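Local atomic coordinates of leucine aminopeptidase 1 (Caenorhabditis elegans, PDB entry 2HC9), a protein that catalyses the zinc-dependent release of N-terminal amino acids, preferably leucine, from peptides and probably acts as a digestive enzyme. Residues T88-I93 / V120-A125; P241-H246 / S295-A300. The protein carries 1 engineered substitution. One frame throughout, in Å; residues are numbered along the deposited sequence.

Contact 1: residues T88-I93 / V120-A125; sequences TNAHSI and VLSHVA
His123 and Thr88 make the polar link between these segments: His123 NE2 donates to Thr88 O over 2.8 Å. The N-H points almost straight at its acceptor (165°), and the oxygen lies close to the plane of the imidazole. CG of His123 stands anti to the carbonyl carbon and beside the backbone N (chi1 -75°), and the ring it carries extends across to 88-93. Over one face of the ring sits the terminal methyl of Ile93, CD1 being 3.5 Å from the ring centroid and only 19° off the normal, a CH-pi contact. The in-plane bond and the methyl on the face together limit how the imidazole can turn. Packing is also tight around Ser122, whose OG comes within 3.1 Å of Thr88 CB; Ser122 CB in turn meets Ala90 CB at 3.6 Å. Neither hydroxyl depends on this meeting for a partner: Ser122 OG is bonded to Asp119 O and Thr88 OG1 to Thr86 OG1. Thr88 OG1 additionally accepts from Ala90 N at 3.1 Å, an ST turn leading into helix 90-97. Contact thins between Ala90 CB and His123 CD2, 4.0 Å apart and met obliquely. The loose, solvent side begins at His91 and Ser92, both partly exposed and neither approaching 120-125, whereas all five touching residues are buried. Ile93 and His123 also reach Val77 and Leu113 of strands 72-77 and 108-114, so the pair of helices packs against a central sheet, an alpha/beta arrangement in keeping with the macro-clan N-terminal domain of M17 aminopeptidases.

Contact 2: residues P241-H246 / S295-A300; sequences PGSTEH and SQTLHA
Ser243 is the first residue of 241-246 to meet the other segment, its OG lying 2.8 Å from Thr297 OG1. That distance suits a hydrogen bond, but the proton is not settled, since another acceptor lies within reach; Thr297 OG1 is also bonded to Val240 N. Ser243 OG stands between its own backbone N and carbonyl carbon and donates to Glu245 O, which helps to hold the turn of the loop. Thr244 follows at the more exposed margin. Its N gives a hydrogen bond to a water 3.0 Å away, and the same water accepts from Gln296 NE2, bridging the segments. At Glu245 the backbone takes over: its N donates to Gln296 OE1 at 2.7 Å, nearly straight at 168°, with the donor tilted 20° from the plane of the amide carbonyl. Gln296 is bent at chi2 (-63°), which folds CD back beside the loop, while NE2 reaches Ser295 OG at 3.2 Å. An alanine in place of Gln296 would probably leave Glu245 N without its acceptor and the bridging water without one of its donors. Glu245 O receives a second, weak bond from Thr297 N, at 3.3 Å. His246 then forms a parallel bridge with Thr297. Its imidazole CD2 rests obliquely 3.6 Å from Thr297 CB, and Ser243 OG lies over one ring face, offset toward the rim. This is where strand 246-254 begins to pair with strand 297-307. His246 also bonds through its backbone to Thr355 and Thr356, at the start of strand 356-361, and Leu298 bonds to His238 of strand 232-238 while its side chain packs on helix 277-290.

Overall arrangement
The two contacts lie in series along the chain and in different domains: contact 1 in the N-terminal domain, contact 2 in the catalytic domain. Their centres are 30 Å apart and their nearest atoms about 15 Å, so they do not touch. Helix 120-128 of contact 1 also packs on helix 157-178 through Val120, Leu121 and Val124. Neither contact forms part of the zinc or bicarbonate sites. Contact 2 has the closer topological tie to them, since strand 246-254, which starts at its His246, carries the zinc ligand Lys252, and strand 256-257 carries Asp257, which binds both zinc ions.

Contact 1: residues T88-I93 / V120-A125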
loop_
_atom_site.group_PDB
_atom_site.type_symbol
_atom_site.label_atom_id
_atom_site.label_comp_id
_atom_site.label_asym_id
_atom_site.label_seq_id
_atom_site.Cartn_x
_atom_site.Cartn_y
_atom_site.Cartn_z
ATOM N N THR A 88 -29.986 -8.135 -29.665
ATOM C CA THR A 88 -30.415 -6.757 -29.991
ATOM C C THR A 88 -29.237 -5.822 -30.215
ATOM O O THR A 88 -29.386 -4.785 -30.867
ATOM C CB THR A 88 -31.281 -6.145 -28.872
ATOM O OG1 THR A 88 -30.443 -5.837 -27.751
ATOM C CG2 THR A 88 -32.399 -7.087 -28.421
ATOM N N ASN A 89 -28.078 -6.154 -29.626
ATOM C CA ASN A 89 -26.891 -5.251 -29.650
ATOM C C ASN A 89 -27.225 -3.831 -29.147
ATOM O O ASN A 89 -26.657 -2.838 -29.601
ATOM C CB ASN A 89 -26.275 -5.177 -31.055
ATOM C CG ASN A 89 -25.473 -6.411 -31.410
ATOM O OD1 ASN A 89 -25.599 -6.952 -32.509
ATOM N ND2 ASN A 89 -24.665 -6.877 -30.473
ATOM N N ALA A 90 -28.161 -3.740 -28.208
ATOM C CA ALA A 90 -28.667 -2.424 -27.795
ATOM C C ALA A 90 -27.578 -1.571 -27.187
ATOM O O ALA A 90 -27.580 -0.359 -27.369
ATOM C CB ALA A 90 -29.845 -2.566 -26.854
ATOM N N HIS A 91 -26.611 -2.196 -26.493
ATOM C CA HIS A 91 -25.475 -1.428 -25.960
ATOM C C HIS A 91 -24.711 -0.616 -26.993
ATOM O O HIS A 91 -24.162 0.429 -26.643
ATOM C CB HIS A 91 -24.521 -2.310 -25.157
ATOM C CG HIS A 91 -25.201 -3.015 -24.041
ATOM N ND1 HIS A 91 -25.969 -4.139 -24.248
ATOM C CD2 HIS A 91 -25.305 -2.720 -22.723
ATOM C CE1 HIS A 91 -26.478 -4.536 -23.099
ATOM N NE2 HIS A 91 -26.097 -3.694 -22.160
ATOM N N SER A 92 -24.674 -1.093 -28.243
ATOM C CA SER A 92 -24.013 -0.376 -29.334
ATOM C C SER A 92 -24.673 0.970 -29.610
ATOM O O SER A 92 -24.000 1.939 -29.965
ATOM C CB SER A 92 -24.015 -1.203 -30.628
ATOM O OG SER A 92 -23.258 -2.391 -30.491
ATOM N N ILE A 93 -26.001 1.018 -29.484
ATOM C CA ILE A 93 -26.714 2.320 -29.625
ATOM C C ILE A 93 -26.243 3.286 -28.546
ATOM O O ILE A 93 -25.831 4.394 -28.834
ATOM C CB ILE A 93 -28.243 2.166 -29.533
ATOM C CG1 ILE A 93 -28.742 1.302 -30.712
ATOM C CG2 ILE A 93 -28.931 3.568 -29.507
ATOM C CD1 ILE A 93 -30.204 0.903 -30.579
ATOM N N VAL A 120 -37.123 -3.713 -30.505
ATOM C CA VAL A 120 -37.664 -2.376 -30.244
ATOM C C VAL A 120 -37.474 -1.943 -28.785
ATOM O O VAL A 120 -37.007 -0.828 -28.528
ATOM C CB VAL A 120 -39.158 -2.266 -30.627
ATOM C CG1 VAL A 120 -39.730 -0.923 -30.117
ATOM C CG2 VAL A 120 -39.309 -2.399 -32.157
ATOM N N LEU A 121 -37.840 -2.805 -27.835
ATOM C CA LEU A 121 -37.830 -2.384 -26.432
ATOM C C LEU A 121 -36.415 -1.992 -25.958
ATOM O O LEU A 121 -36.220 -0.946 -25.349
ATOM C CB LEU A 121 -38.407 -3.496 -25.548
ATOM C CG LEU A 121 -38.606 -3.164 -24.069
ATOM C CD1 LEU A 121 -39.780 -3.975 -23.547
ATOM C CD2 LEU A 121 -37.321 -3.447 -23.208
ATOM N N SER A 122 -35.432 -2.852 -26.227
ATOM C CA SER A 122 -34.051 -2.581 -25.797
ATOM C C SER A 122 -33.489 -1.350 -26.488
ATOM O O SER A 122 -32.736 -0.572 -25.876
ATOM C CB SER A 122 -33.151 -3.791 -26.083
ATOM O OG SER A 122 -33.097 -4.018 -27.476
ATOM N N HIS A 123 -33.847 -1.170 -27.772
ATOM C CA HIS A 123 -33.331 -0.035 -28.541
ATOM C C HIS A 123 -33.912 1.271 -28.028
ATOM O O HIS A 123 -33.186 2.257 -27.845
ATOM C CB HIS A 123 -33.653 -0.213 -30.031
ATOM C CG HIS A 123 -32.785 -1.236 -30.706
ATOM N ND1 HIS A 123 -32.580 -1.264 -32.072
ATOM C CD2 HIS A 123 -32.025 -2.236 -30.193
ATOM C CE1 HIS A 123 -31.770 -2.267 -32.376
ATOM N NE2 HIS A 123 -31.417 -2.872 -31.256
ATOM N N VAL A 124 -35.225 1.287 -27.803
ATOM C CA VAL A 124 -35.866 2.467 -27.203
ATOM C C VAL A 124 -35.219 2.812 -25.836
ATOM O O VAL A 124 -34.858 3.962 -25.588
ATOM C CB VAL A 124 -37.393 2.278 -27.083
ATOM C CG1 VAL A 124 -38.021 3.390 -26.203
ATOM C CG2 VAL A 124 -38.016 2.264 -28.477
ATOM N N ALA A 125 -35.049 1.799 -24.986
ATOM C CA ALA A 125 -34.495 2.029 -23.650
ATOM C C ALA A 125 -33.091 2.627 -23.773
ATOM O O ALA A 125 -32.748 3.592 -23.067
ATOM C CB ALA A 125 -34.442 0.730 -22.870
#

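Contact 2: residues P241-H246 / S295-A300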
loop_
_atom_site.group_PDB
_atom_site.type_symbol
_atom_site.label_atom_id
_atom_site.label_comp_id
_atom_site.label_asym_id
_atom_site.label_seq_id
_atom_site.Cartn_x
_atom_site.Cartn_y
_atom_site.Cartn_z
ATOM N N PRO A 241 -56.680 -9.486 -5.482
ATOM C CA PRO A 241 -57.396 -10.597 -4.847
ATOM C C PRO A 241 -57.428 -11.781 -5.793
ATOM O O PRO A 241 -57.683 -11.606 -6.987
ATOM C CB PRO A 241 -58.811 -10.034 -4.654
ATOM C CG PRO A 241 -58.573 -8.556 -4.459
ATOM C CD PRO A 241 -57.467 -8.236 -5.449
ATOM N N GLY A 242 -57.108 -12.956 -5.266
ATOM C CA GLY A 242 -57.132 -14.184 -6.055
ATOM C C GLY A 242 -55.991 -14.382 -7.041
ATOM O O GLY A 242 -56.015 -15.319 -7.826
ATOM N N SER A 243 -54.975 -13.519 -7.022
ATOM C CA SER A 243 -53.905 -13.659 -8.017
ATOM C C SER A 243 -53.162 -14.966 -7.732
ATOM O O SER A 243 -53.076 -15.408 -6.585
ATOM C CB SER A 243 -52.940 -12.468 -7.949
ATOM O OG SER A 243 -52.268 -12.433 -6.695
ATOM N N THR A 244 -52.633 -15.592 -8.774
ATOM C CA THR A 244 -51.884 -16.827 -8.571
ATOM C C THR A 244 -50.466 -16.556 -8.065
ATOM O O THR A 244 -49.936 -17.334 -7.270
ATOM C CB THR A 244 -51.868 -17.694 -9.838
ATOM O OG1 THR A 244 -51.230 -16.986 -10.897
ATOM C CG2 THR A 244 -53.271 -17.970 -10.280
ATOM N N GLU A 245 -49.872 -15.454 -8.523
ATOM C CA GLU A 245 -48.524 -15.032 -8.070
ATOM C C GLU A 245 -48.538 -13.911 -7.033
ATOM O O GLU A 245 -49.466 -13.090 -6.968
ATOM C CB GLU A 245 -47.647 -14.598 -9.253
ATOM C CG GLU A 245 -47.564 -15.605 -10.415
ATOM C CD GLU A 245 -47.011 -16.978 -10.029
ATOM O OE1 GLU A 245 -46.299 -17.095 -9.005
ATOM O OE2 GLU A 245 -47.296 -17.952 -10.768
ATOM N N HIS A 246 -47.479 -13.865 -6.232
ATOM C CA HIS A 246 -47.331 -12.863 -5.195
ATOM C C HIS A 246 -45.850 -12.511 -5.219
ATOM O O HIS A 246 -45.021 -13.281 -4.734
ATOM C CB HIS A 246 -47.741 -13.453 -3.831
ATOM C CG HIS A 246 -49.210 -13.697 -3.735
ATOM N ND1 HIS A 246 -49.800 -14.834 -4.242
ATOM C CD2 HIS A 246 -50.216 -12.915 -3.285
ATOM C CE1 HIS A 246 -51.106 -14.761 -4.070
ATOM N NE2 HIS A 246 -51.386 -13.608 -3.494
ATOM N N SER A 295 -51.471 -7.955 -13.493
ATOM C CA SER A 295 -52.577 -8.833 -13.130
ATOM C C SER A 295 -52.291 -9.642 -11.852
ATOM O O SER A 295 -53.178 -10.333 -11.347
ATOM C CB SER A 295 -52.886 -9.792 -14.279
ATOM O OG SER A 295 -51.833 -10.726 -14.441
ATOM N N GLN A 296 -51.051 -9.586 -11.359
ATOM C CA GLN A 296 -50.670 -10.355 -10.170
ATOM C C GLN A 296 -50.393 -9.437 -8.999
ATOM O O GLN A 296 -50.278 -8.235 -9.158
ATOM C CB GLN A 296 -49.456 -11.232 -10.471
ATOM C CG GLN A 296 -49.642 -12.112 -11.678
ATOM C CD GLN A 296 -50.769 -13.113 -11.489
ATOM O OE1 GLN A 296 -50.856 -13.781 -10.453
ATOM N NE2 GLN A 296 -51.665 -13.194 -12.480
ATOM N N THR A 297 -50.315 -10.001 -7.803
ATOM C CA THR A 297 -50.022 -9.181 -6.661
ATOM C C THR A 297 -48.526 -8.860 -6.725
ATOM O O THR A 297 -47.702 -9.746 -7.009
ATOM C CB THR A 297 -50.368 -9.922 -5.352
ATOM O OG1 THR A 297 -51.799 -10.035 -5.248
ATOM C CG2 THR A 297 -49.824 -9.167 -4.135
ATOM N N LEU A 298 -48.196 -7.591 -6.484
ATOM C CA LEU A 298 -46.826 -7.093 -6.691
ATOM C C LEU A 298 -46.505 -6.122 -5.573
ATOM O O LEU A 298 -47.336 -5.268 -5.233
ATOM C CB LEU A 298 -46.687 -6.380 -8.047
ATOM C CG LEU A 298 -45.280 -5.887 -8.420
ATOM C CD1 LEU A 298 -44.301 -7.084 -8.573
ATOM C CD2 LEU A 298 -45.312 -5.015 -9.706
ATOM N N HIS A 299 -45.293 -6.237 -5.017
ATOM C CA HIS A 299 -44.858 -5.323 -3.947
ATOM C C HIS A 299 -43.470 -4.761 -4.300
ATOM O O HIS A 299 -42.603 -5.497 -4.779
ATOM C CB HIS A 299 -44.750 -6.046 -2.599
ATOM C CG HIS A 299 -45.948 -6.880 -2.236
ATOM N ND1 HIS A 299 -47.031 -6.369 -1.546
ATOM C CD2 HIS A 299 -46.212 -8.196 -2.430
ATOM C CE1 HIS A 299 -47.914 -7.335 -1.338
ATOM N NE2 HIS A 299 -47.444 -8.453 -1.871
ATOM N N ALA A 300 -43.269 -3.469 -4.064
ATOM C CA ALA A 300 -41.912 -2.883 -4.070
ATOM C C ALA A 300 -41.537 -2.661 -2.610
ATOM O O ALA A 300 -42.296 -2.026 -1.867
ATOM C CB ALA A 300 -41.887 -1.571 -4.856
HETATM O O HOH W 1 -53.993 -14.926 -11.393
#